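Local coordinates for protein ZYG-9 (Caenorhabditis elegans, PDB 2OF3) that helps organise microtubules and spindle poles during mitosis and meiosis in the one-cell embryo, at residues Leu138-Ala144 / Arg182-Cys187; Arg153-Asn157 / Leu189-Tyr193. All coordinates share one frame; numbering follows the deposited sequence.

Contact 1 of 2, residues Leu138-Ala144 / Arg182-Cys187; sequences LLKTGEA and RQRSEC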
ATOM      1  N   LEU A 138      -1.585   3.458  -0.797  1.00 22.35           N
ATOM      2  CA  LEU A 138      -2.099   3.569  -2.168  1.00 22.18           C
ATOM      3  C   LEU A 138      -2.626   4.953  -2.537  1.00 21.98           C
ATOM      4  O   LEU A 138      -2.624   5.325  -3.730  1.00 21.98           O
ATOM      5  CB  LEU A 138      -3.118   2.450  -2.483  1.00 22.68           C
ATOM      6  CG  LEU A 138      -2.545   1.047  -2.466  1.00 20.99           C
ATOM      7  CD1 LEU A 138      -3.668   0.070  -2.713  1.00 21.35           C
ATOM      8  CD2 LEU A 138      -1.430   0.860  -3.476  1.00 22.47           C
ATOM      9  N   LEU A 139      -3.021   5.753  -1.554  1.00 22.33           N
ATOM     10  CA  LEU A 139      -3.338   7.141  -1.822  1.00 23.04           C
ATOM     11  C   LEU A 139      -2.153   7.911  -2.457  1.00 24.63           C
ATOM     12  O   LEU A 139      -2.348   8.791  -3.311  1.00 24.19           O
ATOM     13  CB  LEU A 139      -3.786   7.877  -0.547  1.00 23.13           C
ATOM     14  CG  LEU A 139      -5.073   7.376   0.138  1.00 24.43           C
ATOM     15  CD1 LEU A 139      -5.306   8.123   1.510  1.00 26.33           C
ATOM     16  CD2 LEU A 139      -6.296   7.494  -0.810  1.00 24.59           C
ATOM     17  N   LYS A 140      -0.933   7.562  -2.051  1.00 25.26           N
ATOM     18  CA  LYS A 140       0.243   8.306  -2.390  1.00 25.14           C
ATOM     19  C   LYS A 140       0.728   7.899  -3.756  1.00 25.74           C
ATOM     20  O   LYS A 140       1.626   8.572  -4.333  1.00 25.09           O
ATOM     21  CB  LYS A 140       1.331   8.009  -1.345  1.00 25.62           C
ATOM     22  CG  LYS A 140       0.966   8.533   0.055  1.00 26.14           C
ATOM     23  CD  LYS A 140       0.918  10.039   0.144  1.00 26.76           C
ATOM     24  CE  LYS A 140      -0.530  10.497   0.115  1.00 34.15           C
ATOM     25  NZ  LYS A 140      -0.582  11.989  -0.007  1.00 35.76           N
ATOM     26  N   THR A 141       0.166   6.807  -4.298  1.00 25.35           N
ATOM     27  CA  THR A 141       0.333   6.516  -5.737  1.00 25.64           C
ATOM     28  C   THR A 141      -0.227   7.637  -6.612  1.00 26.08           C
ATOM     29  O   THR A 141       0.142   7.742  -7.778  1.00 27.57           O
ATOM     30  CB  THR A 141      -0.255   5.146  -6.211  1.00 25.64           C
ATOM     31  OG1 THR A 141      -1.692   5.160  -6.148  1.00 25.18           O
ATOM     32  CG2 THR A 141       0.315   3.990  -5.388  1.00 25.19           C
ATOM     33  N   GLY A 142      -1.088   8.493  -6.072  1.00 24.83           N
ATOM     34  CA  GLY A 142      -1.586   9.608  -6.854  1.00 26.26           C
ATOM     35  C   GLY A 142      -0.776  10.884  -6.687  1.00 26.98           C
ATOM     36  O   GLY A 142      -1.273  11.958  -6.976  1.00 27.43           O
ATOM     37  N   GLU A 143       0.443  10.771  -6.175  1.00 27.05           N
ATOM     38  CA  GLU A 143       1.332  11.917  -6.014  1.00 29.44           C
ATOM     39  C   GLU A 143       1.689  12.512  -7.419  1.00 30.29           C
ATOM     40  O   GLU A 143       1.860  11.769  -8.380  1.00 29.39           O
ATOM     41  CB  GLU A 143       2.600  11.516  -5.243  1.00 29.00           C
ATOM     42  CG  GLU A 143       2.385  11.446  -3.720  1.00 30.55           C
ATOM     43  CD  GLU A 143       2.096  12.806  -3.168  1.00 38.10           C
ATOM     44  OE1 GLU A 143       2.812  13.732  -3.577  1.00 40.12           O
ATOM     45  OE2 GLU A 143       1.147  12.986  -2.369  1.00 41.19           O
ATOM     46  N   ALA A 144       1.798  13.840  -7.504  1.00 31.61           N
ATOM     47  CA  ALA A 144       1.963  14.524  -8.775  1.00 33.22           C
ATOM     48  C   ALA A 144       3.381  14.399  -9.317  1.00 34.11           C
ATOM     49  O   ALA A 144       3.580  14.485 -10.534  1.00 34.28           O
ATOM     50  CB  ALA A 144       1.544  15.975  -8.645  1.00 33.18           C
ATOM     51  N   ARG A 182      -4.211   9.360 -11.273  1.00 21.24           N
ATOM     52  CA  ARG A 182      -2.864   8.770 -11.090  1.00 21.93           C
ATOM     53  C   ARG A 182      -2.928   7.567 -10.183  1.00 21.04           C
ATOM     54  O   ARG A 182      -2.271   6.577 -10.433  1.00 21.47           O
ATOM     55  CB  ARG A 182      -1.870   9.782 -10.518  1.00 21.93           C
ATOM     56  CG  ARG A 182      -1.456  10.850 -11.499  1.00 25.37           C
ATOM     57  CD  ARG A 182      -0.670  11.909 -10.771  1.00 29.11           C
ATOM     58  NE  ARG A 182       0.013  12.795 -11.713  1.00 29.44           N
ATOM     59  CZ  ARG A 182      -0.214  14.102 -11.793  1.00 31.25           C
ATOM     60  NH1 ARG A 182      -1.102  14.695 -10.994  1.00 28.53           N
ATOM     61  NH2 ARG A 182       0.461  14.816 -12.672  1.00 29.98           N
ATOM     62  N   GLN A 183      -3.726   7.655  -9.118  1.00 21.97           N
ATOM     63  CA  GLN A 183      -3.988   6.467  -8.281  1.00 21.06           C
ATOM     64  C   GLN A 183      -4.620   5.320  -9.059  1.00 19.46           C
ATOM     65  O   GLN A 183      -4.162   4.184  -8.946  1.00 20.84           O
ATOM     66  CB  GLN A 183      -4.886   6.807  -7.107  1.00 21.24           C
ATOM     67  CG  GLN A 183      -5.175   5.568  -6.245  1.00 24.15           C
ATOM     68  CD  GLN A 183      -5.781   5.887  -4.874  1.00 24.57           C
ATOM     69  OE1 GLN A 183      -5.817   7.022  -4.449  1.00 25.85           O
ATOM     70  NE2 GLN A 183      -6.228   4.846  -4.173  1.00 32.48           N
ATOM     71  N   ARG A 184      -5.670   5.560  -9.839  1.00 18.61           N
ATOM     72  CA  ARG A 184      -6.232   4.471 -10.637  1.00 17.74           C
ATOM     73  C   ARG A 184      -5.215   3.849 -11.583  1.00 18.88           C
ATOM     74  O   ARG A 184      -5.143   2.602 -11.676  1.00 17.65           O
ATOM     75  CB  ARG A 184      -7.442   4.947 -11.464  1.00 18.06           C
ATOM     76  CG  ARG A 184      -8.552   5.546 -10.628  1.00 18.76           C
ATOM     77  CD  ARG A 184      -9.809   5.619 -11.444  1.00 23.64           C
ATOM     78  NE  ARG A 184      -9.723   6.540 -12.597  1.00 25.60           N
ATOM     79  CZ  ARG A 184      -9.880   7.865 -12.525  1.00 24.12           C
ATOM     80  NH1 ARG A 184     -10.091   8.445 -11.348  1.00 23.23           N
ATOM     81  NH2 ARG A 184      -9.841   8.615 -13.655  1.00 24.80           N
ATOM     82  N   SER A 185      -4.436   4.661 -12.323  1.00 18.88           N
ATOM     83  CA  SER A 185      -3.508   4.060 -13.262  1.00 19.17           C
ATOM     84  C   SER A 185      -2.386   3.346 -12.558  1.00 19.80           C
ATOM     85  O   SER A 185      -1.993   2.253 -12.974  1.00 19.25           O
ATOM     86  CB  SER A 185      -2.953   5.067 -14.286  1.00 19.81           C
ATOM     87  OG  SER A 185      -2.327   6.148 -13.613  1.00 24.10           O
ATOM     88  N   GLU A 186      -1.820   3.924 -11.511  1.00 20.10           N
ATOM     89  CA  GLU A 186      -0.707   3.209 -10.834  1.00 20.47           C
ATOM     90  C   GLU A 186      -1.104   1.844 -10.253  1.00 20.92           C
ATOM     91  O   GLU A 186      -0.315   0.894 -10.281  1.00 20.44           O
ATOM     92  CB  GLU A 186      -0.150   4.091  -9.712  1.00 20.03           C
ATOM     93  CG  GLU A 186       0.668   5.326 -10.209  1.00 22.88           C
ATOM     94  CD  GLU A 186       2.008   4.960 -10.815  1.00 25.08           C
ATOM     95  OE1 GLU A 186       2.841   4.295 -10.142  1.00 26.05           O
ATOM     96  OE2 GLU A 186       2.241   5.328 -11.988  1.00 29.77           O
ATOM     97  N   CYS A 187      -2.327   1.773  -9.704  1.00 21.88           N
ATOM     98  CA  CYS A 187      -2.911   0.537  -9.193  1.00 22.28           C
ATOM     99  C   CYS A 187      -3.157  -0.538 -10.251  1.00 21.79           C
ATOM    100  O   CYS A 187      -2.791  -1.690 -10.013  1.00 20.59           O
ATOM    101  CB  CYS A 187      -4.157   0.855  -8.339  1.00 21.41           C
ATOM    102  SG  CYS A 187      -3.591   1.685  -6.808  1.00 25.04           S
TER
HETATM  103  O   HOH W   1      -4.476   9.466  -4.506  1.00 25.92           O
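Leu138 O is gripped twice by Thr141, through OG1 at 2.6 Å and through the backbone N at 3.2 Å, while the side chain of Gln183 from the neighbouring helix lies against the same carbonyl. The setting is the TOG domain, an α-solenoid of HEAT-type helices, where the turn between helix 127-139 and helix 146-163 rests on the start of helix 181-198. With OG1 set between the backbone N and the carbonyl carbon (chi1 69°), the threonine hydroxyl reaches back to Leu138 O in the carbonyl plane, at a C=O...OG1 angle of 151°. Both bonds come from Thr141; the nearest atom of Gln183 is the amide carbon CD, 3.4 Å from Leu138 O. Its extended chain, with CG anti to the backbone N (chi1 179°), carries the amide alongside Leu139. There a water donates to both Leu139 O and Gln183 OE1, the latter at 2.8 Å, joining the turn to the helix without a direct hydrogen bond. An alanine in place of Gln183 would probably deprive this water of one acceptor and open a gap beside Leu138 O and Thr141 OG1. Deeper in, Cys187 SG meets the CD2 branch of Leu138. Thr141 CB packs separately on Glu186 CB at 3.7 Å. The absence of a side chain at Gly142 probably helps the backbones come close, its CA lying 4.2 Å from that of Gln183, since a CB there would crowd Gln183 N. At the outer rim the chain of Arg182 runs extended past Glu143 O, which accepts a hydrogen bond from Arg149, and its guanidinium ends beneath Ala144, whose CA stands 3.7 Å above the plane, over its centre.

Contact 2 of 2, residues Arg153-Asn157 / Leu189-Tyr193; sequences RDIVN and LVIEY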
ATOM      1  N   ARG A 153       5.874   2.972  -5.349  1.00 22.08           N
ATOM      2  CA  ARG A 153       5.783   1.677  -5.993  1.00 23.55           C
ATOM      3  C   ARG A 153       6.825   0.747  -5.506  1.00 23.79           C
ATOM      4  O   ARG A 153       6.559  -0.458  -5.421  1.00 25.10           O
ATOM      5  CB  ARG A 153       5.855   1.747  -7.525  1.00 24.75           C
ATOM      6  CG  ARG A 153       6.150   0.398  -8.218  1.00 28.74           C
ATOM      7  CD  ARG A 153       5.025  -0.739  -8.019  1.00 30.52           C
ATOM      8  NE  ARG A 153       4.289  -0.699  -9.250  1.00 40.84           N
ATOM      9  CZ  ARG A 153       4.403  -1.458 -10.352  1.00 34.53           C
ATOM     10  NH1 ARG A 153       5.089  -2.609 -10.490  1.00 29.93           N
ATOM     11  NH2 ARG A 153       3.659  -1.046 -11.329  1.00 33.19           N
ATOM     12  N   ASP A 154       8.013   1.249  -5.177  1.00 24.20           N
ATOM     13  CA  ASP A 154       9.069   0.379  -4.598  1.00 24.39           C
ATOM     14  C   ASP A 154       8.624  -0.220  -3.271  1.00 23.61           C
ATOM     15  O   ASP A 154       8.933  -1.393  -2.992  1.00 23.58           O
ATOM     16  CB  ASP A 154      10.388   1.127  -4.360  1.00 25.91           C
ATOM     17  CG  ASP A 154      11.054   1.604  -5.660  1.00 31.23           C
ATOM     18  OD1 ASP A 154      10.869   0.932  -6.727  1.00 35.66           O
ATOM     19  OD2 ASP A 154      11.745   2.658  -5.608  1.00 35.15           O
ATOM     20  N   ILE A 155       7.908   0.553  -2.455  1.00 21.10           N
ATOM     21  CA  ILE A 155       7.334  -0.026  -1.190  1.00 21.48           C
ATOM     22  C   ILE A 155       6.224  -1.040  -1.510  1.00 21.23           C
ATOM     23  O   ILE A 155       6.172  -2.092  -0.943  1.00 21.86           O
ATOM     24  CB  ILE A 155       6.799   1.077  -0.201  1.00 21.37           C
ATOM     25  CG1 ILE A 155       7.928   1.961   0.303  1.00 19.75           C
ATOM     26  CG2 ILE A 155       5.990   0.474   0.997  1.00 20.15           C
ATOM     27  CD1 ILE A 155       7.423   3.381   0.554  1.00 21.35           C
ATOM     28  N   VAL A 156       5.359  -0.739  -2.466  1.00 21.51           N
ATOM     29  CA  VAL A 156       4.341  -1.692  -2.891  1.00 21.25           C
ATOM     30  C   VAL A 156       5.002  -2.990  -3.344  1.00 22.36           C
ATOM     31  O   VAL A 156       4.480  -4.057  -3.070  1.00 23.11           O
ATOM     32  CB  VAL A 156       3.480  -1.096  -4.005  1.00 21.08           C
ATOM     33  CG1 VAL A 156       2.520  -2.175  -4.560  1.00 20.60           C
ATOM     34  CG2 VAL A 156       2.643   0.084  -3.454  1.00 18.63           C
ATOM     35  N   ASN A 157       6.112  -2.926  -4.084  1.00 22.86           N
ATOM     36  CA  ASN A 157       6.793  -4.138  -4.611  1.00 23.65           C
ATOM     37  C   ASN A 157       7.345  -5.028  -3.491  1.00 22.99           C
ATOM     38  O   ASN A 157       7.295  -6.267  -3.586  1.00 23.73           O
ATOM     39  CB  ASN A 157       7.941  -3.761  -5.591  1.00 23.15           C
ATOM     40  CG  ASN A 157       7.433  -3.270  -6.949  1.00 26.52           C
ATOM     41  OD1 ASN A 157       6.248  -3.446  -7.303  1.00 27.26           O
ATOM     42  ND2 ASN A 157       8.337  -2.636  -7.730  1.00 30.44           N
ATOM     43  N   LEU A 189      -1.405  -0.777 -13.015  1.00 22.61           N
ATOM     44  CA  LEU A 189      -0.032  -1.211 -13.386  1.00 22.74           C
ATOM     45  C   LEU A 189       0.500  -2.285 -12.441  1.00 21.88           C
ATOM     46  O   LEU A 189       1.192  -3.189 -12.875  1.00 22.82           O
ATOM     47  CB  LEU A 189       0.960  -0.015 -13.412  1.00 21.74           C
ATOM     48  CG  LEU A 189       0.675   0.996 -14.537  1.00 25.27           C
ATOM     49  CD1 LEU A 189       1.621   2.145 -14.383  1.00 26.48           C
ATOM     50  CD2 LEU A 189       0.770   0.390 -15.974  1.00 23.19           C
ATOM     51  N   VAL A 190       0.223  -2.170 -11.154  1.00 21.60           N
ATOM     52  CA  VAL A 190       0.595  -3.246 -10.212  1.00 21.71           C
ATOM     53  C   VAL A 190      -0.161  -4.579 -10.542  1.00 22.54           C
ATOM     54  O   VAL A 190       0.462  -5.654 -10.648  1.00 23.06           O
ATOM     55  CB  VAL A 190       0.361  -2.833  -8.722  1.00 21.15           C
ATOM     56  CG1 VAL A 190       0.811  -4.000  -7.784  1.00 19.67           C
ATOM     57  CG2 VAL A 190       1.182  -1.560  -8.378  1.00 21.06           C
ATOM     58  N   ILE A 191      -1.477  -4.502 -10.742  1.00 22.75           N
ATOM     59  CA  ILE A 191      -2.236  -5.664 -11.202  1.00 23.55           C
ATOM     60  C   ILE A 191      -1.654  -6.218 -12.478  1.00 24.54           C
ATOM     61  O   ILE A 191      -1.478  -7.424 -12.591  1.00 25.62           O
ATOM     62  CB  ILE A 191      -3.710  -5.326 -11.350  1.00 24.05           C
ATOM     63  CG1 ILE A 191      -4.330  -4.987  -9.961  1.00 23.67           C
ATOM     64  CG2 ILE A 191      -4.467  -6.485 -12.101  1.00 23.89           C
ATOM     65  CD1 ILE A 191      -5.741  -4.275  -9.984  1.00 24.38           C
ATOM     66  N   GLU A 192      -1.312  -5.372 -13.452  1.00 24.08           N
ATOM     67  CA  GLU A 192      -0.728  -5.879 -14.666  1.00 24.82           C
ATOM     68  C   GLU A 192       0.565  -6.669 -14.365  1.00 25.51           C
ATOM     69  O   GLU A 192       0.814  -7.739 -14.917  1.00 25.55           O
ATOM     70  CB  GLU A 192      -0.458  -4.733 -15.650  1.00 23.19           C
ATOM     71  CG  GLU A 192       0.146  -5.255 -16.930  1.00 28.74           C
ATOM     72  CD  GLU A 192       0.769  -4.201 -17.807  1.00 35.86           C
ATOM     73  OE1 GLU A 192       0.543  -2.985 -17.575  1.00 38.21           O
ATOM     74  OE2 GLU A 192       1.478  -4.618 -18.757  1.00 38.14           O
ATOM     75  N   TYR A 193       1.397  -6.159 -13.475  1.00 26.64           N
ATOM     76  CA  TYR A 193       2.630  -6.818 -13.136  1.00 28.36           C
ATOM     77  C   TYR A 193       2.420  -8.181 -12.436  1.00 27.85           C
ATOM     78  O   TYR A 193       3.158  -9.138 -12.683  1.00 27.33           O
ATOM     79  CB  TYR A 193       3.399  -5.830 -12.294  1.00 31.55           C
ATOM     80  CG  TYR A 193       4.541  -6.324 -11.464  1.00 35.99           C
ATOM     81  CD1 TYR A 193       5.773  -6.680 -12.037  1.00 40.10           C
ATOM     82  CD2 TYR A 193       4.407  -6.359 -10.085  1.00 39.02           C
ATOM     83  CE1 TYR A 193       6.856  -7.112 -11.210  1.00 42.69           C
ATOM     84  CE2 TYR A 193       5.437  -6.761  -9.273  1.00 43.51           C
ATOM     85  CZ  TYR A 193       6.666  -7.134  -9.825  1.00 42.21           C
ATOM     86  OH  TYR A 193       7.671  -7.505  -8.913  1.00 44.31           O
TER
HETATM   87  O   HOH W   2       7.174  -7.688  -6.060  1.00 42.81           O
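The side chains of Arg153 and Val190 run antiparallel, each passing alongside the other, the long arginine chain reaching across from helix 146-163 to touch the CG2 methyl of the valine on helix 181-198. These are helices of an α-solenoid, the HEAT-repeat architecture of TOG domains, and here their segments run in broadly the same N-to-C direction, inclined by 37° with axes 11.9 Å apart. Such a separation is wide for bare helix packing, and side chains fill the interval. Arg153 starts out with its CG trans to the main-chain nitrogen (chi1 164°), then bends twice, which brings the guanidinium over Val190, one face toward its CG2 and CA. Val190 CG2 lies 3.3 Å from Arg153 NE, a tight approach. Leu189 meets the arginine at about a right angle, its CB coming to the guanidinium edge 3.6 Å from NH2. NH1 also stands over a face of the Tyr193 ring, 3.8 Å from CD2, but the two planes are turned 43° against each other, so this is no flat stack. A weak bond from NH1 to Asn157 OD1, one helical turn on and in the guanidinium plane, probably helps limit the rotation of the group. Beneath this polar layer Val156 CG1 touches Val190 CG1 at 4.1 Å; Val156 also packs on Leu138, and Val190 on Leu172 of helix 165-174, so the apolar seam passes into the core. Where Tyr193 reaches back toward helix 146-163, a water in the plane of its ring bridges the two helices, 2.9 Å from Tyr193 OH and donating to Asn157 O.

Overall arrangement
Both contacts use helix 181-198, contact 1 near its start and contact 2 further along, against helix 127-139 with the turn after it and against helix 146-163, which follow each other in the chain. Their centres lie 11 Å apart, and the two join directly where Leu138 CD2 packs on Val156 CG2. Each is only partly buried, with an apolar inner side and an arginine at or near the outside. The chemistry differs with the backbone spacing: in contact 1 a turn sits close on the helix and main-chain oxygens do much of the touching, whereas in contact 2 two more distant helices meet through side chains. In each, a water links the segments, which share no direct hydrogen bond.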